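Local coordinates for squalene synthase HpnC (Alicyclobacillus acidocaldarius subsp. acidocaldarius, PDB 4HD1), which probably takes part in the synthesis of squalene from isoprenoid diphosphates, at residues L107-A112 against A136-R141. Sequence-based numbering, arbitrary orientation.
Sequences LRLIEA and ADPVGR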
loop_
_atom_site.group_PDB
_atom_site.type_symbol
_atom_site.label_atom_id
_atom_site.label_comp_id
_atom_site.label_asym_id
_atom_site.label_seq_id
_atom_site.Cartn_x
_atom_site.Cartn_y
_atom_site.Cartn_z
ATOM N N LEU A 107 7.893 0.196 -10.220
ATOM C CA LEU A 107 7.175 -0.299 -11.402
ATOM C C LEU A 107 5.914 -1.087 -11.038
ATOM O O LEU A 107 4.957 -1.102 -11.798
ATOM C CB LEU A 107 8.085 -1.169 -12.278
ATOM C CG LEU A 107 9.299 -0.537 -12.964
ATOM C CD1 LEU A 107 10.207 -1.623 -13.527
ATOM C CD2 LEU A 107 8.888 0.434 -14.060
ATOM N N ARG A 108 5.915 -1.739 -9.880
ATOM C CA ARG A 108 4.747 -2.506 -9.444
ATOM C C ARG A 108 3.617 -1.615 -8.947
ATOM O O ARG A 108 2.443 -1.906 -9.178
ATOM C CB ARG A 108 5.129 -3.553 -8.404
ATOM C CG ARG A 108 5.785 -4.753 -9.048
ATOM C CD ARG A 108 6.105 -5.845 -8.054
ATOM N NE ARG A 108 6.434 -7.079 -8.760
ATOM C CZ ARG A 108 6.856 -8.194 -8.174
ATOM N NH1 ARG A 108 7.011 -8.248 -6.857
ATOM N NH2 ARG A 108 7.129 -9.262 -8.910
ATOM N N LEU A 109 3.978 -0.525 -8.283
ATOM C CA LEU A 109 2.996 0.452 -7.828
ATOM C C LEU A 109 2.306 1.128 -9.003
ATOM O O LEU A 109 1.114 1.438 -8.926
ATOM C CB LEU A 109 3.653 1.496 -6.929
ATOM C CG LEU A 109 3.954 0.973 -5.531
ATOM C CD1 LEU A 109 5.004 1.844 -4.861
ATOM C CD2 LEU A 109 2.676 0.876 -4.699
ATOM N N ILE A 110 3.072 1.354 -10.073
ATOM C CA ILE A 110 2.555 1.896 -11.333
ATOM C C ILE A 110 1.600 0.887 -11.968
ATOM O O ILE A 110 0.503 1.245 -12.393
ATOM C CB ILE A 110 3.704 2.275 -12.306
ATOM C CG1 ILE A 110 4.392 3.560 -11.828
ATOM C CG2 ILE A 110 3.193 2.439 -13.737
ATOM C CD1 ILE A 110 5.659 3.914 -12.575
ATOM N N GLU A 111 2.028 -0.374 -12.003
ATOM C CA GLU A 111 1.225 -1.477 -12.524
ATOM C C GLU A 111 -0.056 -1.705 -11.715
ATOM O O GLU A 111 -1.071 -2.092 -12.282
ATOM C CB GLU A 111 2.072 -2.759 -12.603
ATOM C CG GLU A 111 1.340 -4.023 -13.049
ATOM C CD GLU A 111 0.993 -4.048 -14.531
ATOM O OE1 GLU A 111 1.337 -3.089 -15.261
ATOM O OE2 GLU A 111 0.367 -5.042 -14.967
ATOM N N ALA A 112 -0.012 -1.446 -10.407
ATOM C CA ALA A 112 -1.190 -1.590 -9.544
ATOM C C ALA A 112 -2.368 -0.766 -10.055
ATOM O O ALA A 112 -3.511 -1.218 -10.028
ATOM C CB ALA A 112 -0.863 -1.203 -8.111
ATOM N N ALA A 136 0.109 -3.259 -2.482
ATOM C CA ALA A 136 0.432 -3.183 -1.055
ATOM C C ALA A 136 1.875 -3.531 -0.757
ATOM O O ALA A 136 2.597 -2.719 -0.169
ATOM C CB ALA A 136 -0.509 -4.067 -0.245
ATOM N N ASP A 137 2.290 -4.733 -1.164
ATOM C CA ASP A 137 3.663 -5.226 -0.938
ATOM C C ASP A 137 4.790 -4.240 -1.296
ATOM O O ASP A 137 5.764 -4.143 -0.551
ATOM C CB ASP A 137 3.915 -6.539 -1.689
ATOM C CG ASP A 137 3.036 -7.685 -1.207
ATOM O OD1 ASP A 137 2.192 -7.480 -0.295
ATOM O OD2 ASP A 137 3.202 -8.804 -1.758
ATOM N N PRO A 138 4.686 -3.522 -2.441
ATOM C CA PRO A 138 5.866 -2.722 -2.783
ATOM C C PRO A 138 6.214 -1.618 -1.770
ATOM O O PRO A 138 7.390 -1.297 -1.617
ATOM C CB PRO A 138 5.511 -2.144 -4.156
ATOM C CG PRO A 138 4.546 -3.131 -4.732
ATOM C CD PRO A 138 3.711 -3.541 -3.550
ATOM N N VAL A 139 5.218 -1.075 -1.064
ATOM C CA VAL A 139 5.461 -0.044 -0.044
ATOM C C VAL A 139 6.371 -0.586 1.059
ATOM O O VAL A 139 7.400 0.031 1.405
ATOM C CB VAL A 139 4.149 0.473 0.581
ATOM C CG1 VAL A 139 4.439 1.634 1.524
ATOM C CG2 VAL A 139 3.168 0.914 -0.505
ATOM N N GLY A 140 5.982 -1.747 1.600
ATOM C CA GLY A 140 6.744 -2.447 2.624
ATOM C C GLY A 140 8.174 -2.703 2.206
ATOM O O GLY A 140 9.102 -2.481 2.985
ATOM N N ARG A 141 8.358 -3.150 0.968
ATOM C CA ARG A 141 9.695 -3.419 0.431
ATOM C C ARG A 141 10.592 -2.170 0.366
ATOM O O ARG A 141 11.782 -2.231 0.716
ATOM C CB ARG A 141 9.591 -4.109 -0.931
ATOM C CG ARG A 141 8.997 -5.506 -0.812
ATOM C CD ARG A 141 8.874 -6.233 -2.140
ATOM N NE ARG A 141 8.552 -7.635 -1.890
ATOM C CZ ARG A 141 8.847 -8.645 -2.705
ATOM N NH1 ARG A 141 9.464 -8.426 -3.859
ATOM N NH2 ARG A 141 8.519 -9.883 -2.361
#
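The guanidinium planes of Arg108 and Arg141 are turned 41° against each other, and NH1 of Arg108 comes 3.9 Å from NH1 of Arg141. Both chains run extended from CG to NE; in Arg108 CG sits beside the backbone N, anti to the carbonyl carbon (chi1 -77°), and the extended chain beyond it carries the guanidinium away from the backbone. Two like charges this close would be expected to repel, but each group has an acid partner beyond the two segments: NH2 of Arg108 forms a salt bridge with Glu104, NH2 of Arg141 one with Asp159. These acids probably offset part of the repulsion, to which Arg133 near Arg108 would add.

Beneath the arginine ends, the pyrrolidine ring of Pro138 supplies the apolar centre, touched by two consecutive residues of 107-112. Its CG meets Arg108 CB at 3.7 Å, so the aliphatic root of the arginine packs on the proline while the guanidinium lies farther out. The adjoining ring carbon, Pro138 CB, rests against Leu109 CG, also at 3.7 Å, with Leu109 CD1 at 4.1 Å from the same CB. The leucine and proline side chains lie alongside, pointing opposite ways. Leu109 CD2 reaches on to Val139 CG2 at 4.2 Å, a looser contact; Phe50 and Cys51 of helix 41-56 also touch Leu109, and Tyr48 of that helix touches Val139.

The helix axes, 159° apart in direction, approach to 9.7 Å, and the segments bury 214 Å² together, values that describe a modest, nearly antiparallel interface. Helix 104-118 is thus joined to the first turn of helix 137-146 by apolar contacts of Pro138 and Leu109, with the two arginine ends beside them, a helix-on-helix packing within the all-helical isoprenoid synthase fold of the squalene/phytoene synthase family.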